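Local coordinates for cellulose biosynthesis protein BcsG (Salmonella typhimurium LT2, PDB 5OLT) that is required for cellulose biosynthesis and is represented here by its zinc-binding extramembrane domain, which belongs to the alkaline phosphatase family, at residues K45-P49 against S322-V326; P58-L62 against R257-V262. All coordinates share one frame. Where two conformers were deposited one is given. Residue numbers count along the deposited sequence, not the author numbering.

Contact 1 of 2, residues K45-P49 against S322-V326; sequences KTTFP and SELVV
Val326 lays its CG2 methyl over one face of the Phe48 ring, 3.9 Å from the ring centroid and 19° off the normal, a CH-pi contact. Residues 45-49 are extended, without regular secondary structure, and run along one side of the helical turn 322-326, which is held by Val326 N to Ser322 O at 2.9 Å. Two residues of loop match three of helix: CA atoms pair Thr46 with Glu323 at 6.0 Å and Phe48 with Val326 at 6.1 Å. Phe48 has chi1 m, which brings its ring to the helix although its CA-to-CB bond points sideways. Val325 CG1 sits at the ring edge, 4.3 Å from Phe48 CE2. With chi1 p, Val326 turns both methyls to the loop; its CG2 also lies 3.9 Å from Pro49 CD and 3.4 Å from Thr47 O.

Threonine suits position 46 by offering both a hydroxyl and a methyl. With chi1 m, Thr46 CG2 packs on Val326 CG1 at 3.6 Å, while Thr46 OG1 shares a hydrogen bond with Ser322 OG at 3.0 Å. A water bridges Thr46 OG1 (2.6 Å) and Glu323 OE1 (2.8 Å). Ser322 OG also hydrogen-bonds to Ser113, and Glu323 forms a salt bridge with Arg327.

This is loop-on-helix packing: helix 132-138 touches Phe48, Ser322 and Val325, while Leu324 turns from the loop to strands 90-96 and 259-265.

Contact 2 of 2, residues P58-L62 against R257-V262; sequences PFDLL and RKVMVV
Backbone hydrogen bonds pair the two strands in parallel, their segment axes 4.7 Å apart at 13°. Asp60 N reaches Lys258 O (3.0 Å), Met260 N reaches Asp60 O (2.8 Å), and Leu62 N reaches Met260 O and Val262 N reaches Leu62 O (both 2.9 Å). The register sets Asp60 beside Val259, Leu61 beside Met260 and Leu62 beside Val261, CA atoms 4.7 to 4.9 Å apart. These are neighbouring strands, 60-66 and 259-265, inside the mixed sheet of an alkaline-phosphatase-like alpha/beta fold, so mostly apolar residues suit both faces. On one, Leu61 CD1 meets Met260 CG at 3.9 Å and Val262 CG2 at 4.0 Å, and Phe59 (chi1 p) places CE2 4.0 Å from Met260 CB. On the other, Leu62 CB lies 4.4 Å from Val261 CG2. Buried Asp60, starting strand 60-62, is the exception: its OD2 forms a salt bridge with Arg257 NH2 (2.9 Å), while OD1 hydrogen-bonds to Ser210. Water donates to Lys258 O at 2.7 Å and, weakly, to Asp60 OD2 at 3.1 Å.

The centres of contacts 1 and 2 lie about 16 Å apart, yet they touch through the helix of contact 1, which packs on the sheet of contact 2. Met260 CE is 3.8 Å from Leu324 C and 3.9 Å from Val325 N, the slim, flexible methionine fitting against the helix backbone; Val325 CG2 meets Leu61 CD2 at 4.2 Å. In contact 1 the loop 45-49 packs on another side of that helix. In sequence, the segments of contact 2 fall between those of contact 1. Contact 2 lies at the N-terminal starts of strands 60-66 and 259-265; the zinc ligands Cys67, Glu266 and His267 directly follow their C-terminal ends, with Ser102 completing the site.

Contact 1 of 2, residues K45-P49 against S322-V326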
loop_
_atom_site.group_PDB
_atom_site.type_symbol
_atom_site.label_atom_id
_atom_site.label_comp_id
_atom_site.label_asym_id
_atom_site.label_seq_id
_atom_site.Cartn_x
_atom_site.Cartn_y
_atom_site.Cartn_z
ATOM N N LYS A 45 -14.680 -5.999 -5.950
ATOM C CA LYS A 45 -14.175 -4.846 -6.685
ATOM C C LYS A 45 -14.733 -3.602 -6.037
ATOM O O LYS A 45 -15.800 -3.629 -5.415
ATOM C CB LYS A 45 -14.517 -4.922 -8.183
ATOM C CG LYS A 45 -15.969 -4.696 -8.518
ATOM C CD LYS A 45 -16.159 -4.557 -10.027
ATOM C CE LYS A 45 -17.569 -4.046 -10.341
ATOM N NZ LYS A 45 -17.767 -3.651 -11.767
ATOM N N THR A 46 -13.965 -2.540 -6.182
ATOM C CA THR A 46 -14.446 -1.199 -5.894
ATOM C C THR A 46 -15.219 -0.731 -7.105
ATOM O O THR A 46 -14.753 -0.785 -8.223
ATOM C CB THR A 46 -13.264 -0.266 -5.690
ATOM O OG1 THR A 46 -12.404 -0.865 -4.736
ATOM C CG2 THR A 46 -13.734 1.087 -5.210
ATOM N N THR A 47 -16.406 -0.229 -6.893
ATOM C CA THR A 47 -17.081 0.372 -8.065
ATOM C C THR A 47 -16.860 1.877 -8.095
ATOM O O THR A 47 -17.244 2.577 -7.157
ATOM C CB THR A 47 -18.565 0.027 -8.111
ATOM O OG1 THR A 47 -18.673 -1.397 -8.219
ATOM C CG2 THR A 47 -19.225 0.643 -9.327
ATOM N N PHE A 48 -16.164 2.326 -9.135
ATOM C CA PHE A 48 -16.046 3.761 -9.440
ATOM C C PHE A 48 -17.291 4.279 -10.155
ATOM O O PHE A 48 -17.953 3.525 -10.880
ATOM C CB PHE A 48 -14.775 4.036 -10.233
ATOM C CG PHE A 48 -13.542 4.032 -9.380
ATOM C CD1 PHE A 48 -12.952 2.822 -8.979
ATOM C CD2 PHE A 48 -12.985 5.239 -8.943
ATOM C CE1 PHE A 48 -11.844 2.836 -8.162
ATOM C CE2 PHE A 48 -11.886 5.252 -8.106
ATOM C CZ PHE A 48 -11.287 4.043 -7.727
ATOM N N PRO A 49 -17.628 5.565 -9.951
ATOM C CA PRO A 49 -18.761 6.123 -10.716
ATOM C C PRO A 49 -18.453 6.174 -12.210
ATOM O O PRO A 49 -17.277 6.235 -12.608
ATOM C CB PRO A 49 -18.869 7.554 -10.189
ATOM C CG PRO A 49 -17.512 7.858 -9.622
ATOM C CD PRO A 49 -17.037 6.553 -9.033
ATOM N N SER A 322 -8.244 1.370 -2.172
ATOM C CA SER A 322 -9.099 1.689 -3.287
ATOM C C SER A 322 -10.469 2.195 -2.803
ATOM O O SER A 322 -11.018 3.166 -3.388
ATOM C CB SER A 322 -9.217 0.486 -4.227
ATOM O OG SER A 322 -10.045 0.830 -5.335
ATOM N N GLU A 323 -11.031 1.557 -1.769
ATOM C CA GLU A 323 -12.311 2.051 -1.260
ATOM C C GLU A 323 -12.222 3.469 -0.714
ATOM O O GLU A 323 -13.104 4.287 -0.983
ATOM C CB GLU A 323 -12.807 1.108 -0.170
ATOM C CG GLU A 323 -14.142 1.506 0.421
ATOM C CD GLU A 323 -15.279 1.527 -0.544
ATOM O OE1 GLU A 323 -15.253 0.780 -1.547
ATOM O OE2 GLU A 323 -16.245 2.293 -0.265
ATOM N N LEU A 324 -11.145 3.789 0.008
ATOM C CA LEU A 324 -11.008 5.160 0.489
ATOM C C LEU A 324 -10.879 6.147 -0.661
ATOM O O LEU A 324 -11.466 7.251 -0.591
ATOM C CB LEU A 324 -9.790 5.282 1.436
ATOM C CG LEU A 324 -10.030 4.698 2.846
ATOM C CD1 LEU A 324 -8.703 4.564 3.564
ATOM C CD2 LEU A 324 -11.014 5.549 3.670
ATOM N N VAL A 325 -10.177 5.765 -1.738
ATOM C CA VAL A 325 -10.098 6.604 -2.931
ATOM C C VAL A 325 -11.482 6.830 -3.539
ATOM O O VAL A 325 -11.813 7.979 -3.868
ATOM C CB VAL A 325 -9.058 6.073 -3.966
ATOM C CG1 VAL A 325 -9.100 6.900 -5.267
ATOM C CG2 VAL A 325 -7.648 6.099 -3.342
ATOM N N VAL A 326 -12.284 5.784 -3.714
ATOM C CA VAL A 326 -13.567 6.054 -4.333
ATOM C C VAL A 326 -14.432 6.947 -3.424
ATOM O O VAL A 326 -15.130 7.820 -3.952
ATOM C CB VAL A 326 -14.242 4.757 -4.796
ATOM C CG1 VAL A 326 -14.938 4.050 -3.657
ATOM C CG2 VAL A 326 -15.200 5.015 -5.938
HETATM O O HOH W 1 -13.699 -1.311 -2.483
#

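Contact 2 of 2, residues P58-L62 against R257-V262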
loop_
_atom_site.group_PDB
_atom_site.type_symbol
_atom_site.label_atom_id
_atom_site.label_comp_id
_atom_site.label_asym_id
_atom_site.label_seq_id
_atom_site.Cartn_x
_atom_site.Cartn_y
_atom_site.Cartn_z
ATOM N N PRO A 58 -11.870 19.192 -7.840
ATOM C CA PRO A 58 -10.547 18.646 -8.207
ATOM C C PRO A 58 -9.641 18.542 -6.978
ATOM O O PRO A 58 -9.698 19.368 -6.063
ATOM C CB PRO A 58 -9.974 19.690 -9.177
ATOM C CG PRO A 58 -11.151 20.454 -9.668
ATOM C CD PRO A 58 -12.124 20.474 -8.544
ATOM N N PHE A 59 -8.842 17.496 -6.965
ATOM C CA PHE A 59 -7.790 17.338 -5.969
ATOM C C PHE A 59 -6.725 16.421 -6.555
ATOM O O PHE A 59 -6.946 15.820 -7.621
ATOM C CB PHE A 59 -8.357 16.754 -4.661
ATOM C CG PHE A 59 -8.786 15.298 -4.756
ATOM C CD1 PHE A 59 -10.028 14.948 -5.307
ATOM C CD2 PHE A 59 -7.926 14.273 -4.319
ATOM C CE1 PHE A 59 -10.416 13.615 -5.391
ATOM C CE2 PHE A 59 -8.340 12.933 -4.383
ATOM C CZ PHE A 59 -9.586 12.603 -4.926
ATOM N N ASP A 60 -5.595 16.317 -5.855
ATOM C CA ASP A 60 -4.503 15.424 -6.249
ATOM C C ASP A 60 -4.388 14.238 -5.304
ATOM O O ASP A 60 -4.479 14.405 -4.076
ATOM C CB ASP A 60 -3.166 16.167 -6.253
ATOM C CG ASP A 60 -3.128 17.317 -7.205
ATOM O OD1 ASP A 60 -3.670 17.171 -8.317
ATOM O OD2 ASP A 60 -2.515 18.375 -6.852
ATOM N N LEU A 61 -4.247 13.040 -5.874
ATOM C CA LEU A 61 -3.921 11.814 -5.119
ATOM C C LEU A 61 -2.428 11.546 -5.249
ATOM O O LEU A 61 -1.887 11.560 -6.363
ATOM C CB LEU A 61 -4.720 10.603 -5.660
ATOM C CG LEU A 61 -4.284 9.249 -5.081
ATOM C CD1 LEU A 61 -4.656 9.141 -3.614
ATOM C CD2 LEU A 61 -4.929 8.079 -5.815
ATOM N N LEU A 62 -1.761 11.325 -4.119
ATOM C CA LEU A 62 -0.311 10.993 -4.171
ATOM C C LEU A 62 -0.131 9.705 -3.382
ATOM O O LEU A 62 -0.427 9.672 -2.185
ATOM C CB LEU A 62 0.489 12.138 -3.539
ATOM C CG LEU A 62 1.967 11.884 -3.321
ATOM C CD1 LEU A 62 2.698 11.563 -4.612
ATOM C CD2 LEU A 62 2.591 13.090 -2.625
ATOM N N ARG A 257 -3.279 23.364 -1.063
ATOM C CA ARG A 257 -3.802 22.457 -2.081
ATOM C C ARG A 257 -4.610 21.315 -1.460
ATOM O O ARG A 257 -4.334 20.844 -0.352
ATOM C CB ARG A 257 -2.663 21.891 -2.926
ATOM C CG ARG A 257 -1.868 22.939 -3.712
ATOM C CD ARG A 257 -0.908 22.252 -4.660
ATOM N NE ARG A 257 -1.590 21.475 -5.692
ATOM C CZ ARG A 257 -2.267 21.977 -6.731
ATOM N NH1 ARG A 257 -2.379 23.284 -6.916
ATOM N NH2 ARG A 257 -2.827 21.163 -7.610
ATOM N N LYS A 258 -5.623 20.869 -2.209
ATOM C CA LYS A 258 -6.411 19.693 -1.815
ATOM C C LYS A 258 -5.659 18.448 -2.295
ATOM O O LYS A 258 -5.492 18.231 -3.496
ATOM C CB LYS A 258 -7.801 19.752 -2.444
ATOM C CG LYS A 258 -8.641 20.906 -1.890
ATOM C CD LYS A 258 -9.929 21.069 -2.666
ATOM C CE LYS A 258 -10.811 22.187 -2.081
ATOM N NZ LYS A 258 -10.204 23.564 -2.141
ATOM N N VAL A 259 -5.188 17.648 -1.333
ATOM C CA VAL A 259 -4.371 16.479 -1.632
ATOM C C VAL A 259 -4.775 15.336 -0.731
ATOM O O VAL A 259 -4.954 15.506 0.466
ATOM C CB VAL A 259 -2.857 16.751 -1.489
ATOM C CG1 VAL A 259 -2.034 15.524 -1.960
ATOM C CG2 VAL A 259 -2.398 17.967 -2.290
ATOM N N MET A 260 -4.884 14.153 -1.331
ATOM C CA MET A 260 -5.031 12.915 -0.582
ATOM C C MET A 260 -3.716 12.178 -0.687
ATOM O O MET A 260 -3.324 11.817 -1.785
ATOM C CB MET A 260 -6.170 12.072 -1.161
ATOM C CG MET A 260 -6.368 10.738 -0.445
ATOM S SD MET A 260 -7.733 9.851 -1.198
ATOM C CE MET A 260 -7.794 8.376 -0.200
ATOM N N VAL A 261 -3.043 11.975 0.440
ATOM C CA VAL A 261 -1.744 11.264 0.475
ATOM C C VAL A 261 -1.964 9.895 1.087
ATOM O O VAL A 261 -2.565 9.767 2.147
ATOM C CB VAL A 261 -0.680 12.036 1.271
ATOM C CG1 VAL A 261 0.607 11.212 1.337
ATOM C CG2 VAL A 261 -0.423 13.386 0.593
ATOM N N VAL A 262 -1.548 8.852 0.365
ATOM C CA VAL A 262 -1.612 7.476 0.853
ATOM C C VAL A 262 -0.184 6.972 0.958
ATOM O O VAL A 262 0.540 6.998 -0.044
ATOM C CB VAL A 262 -2.397 6.562 -0.099
ATOM C CG1 VAL A 262 -2.393 5.128 0.452
ATOM C CG2 VAL A 262 -3.809 7.106 -0.272
HETATM O O HOH W 2 -4.822 19.971 -5.436
#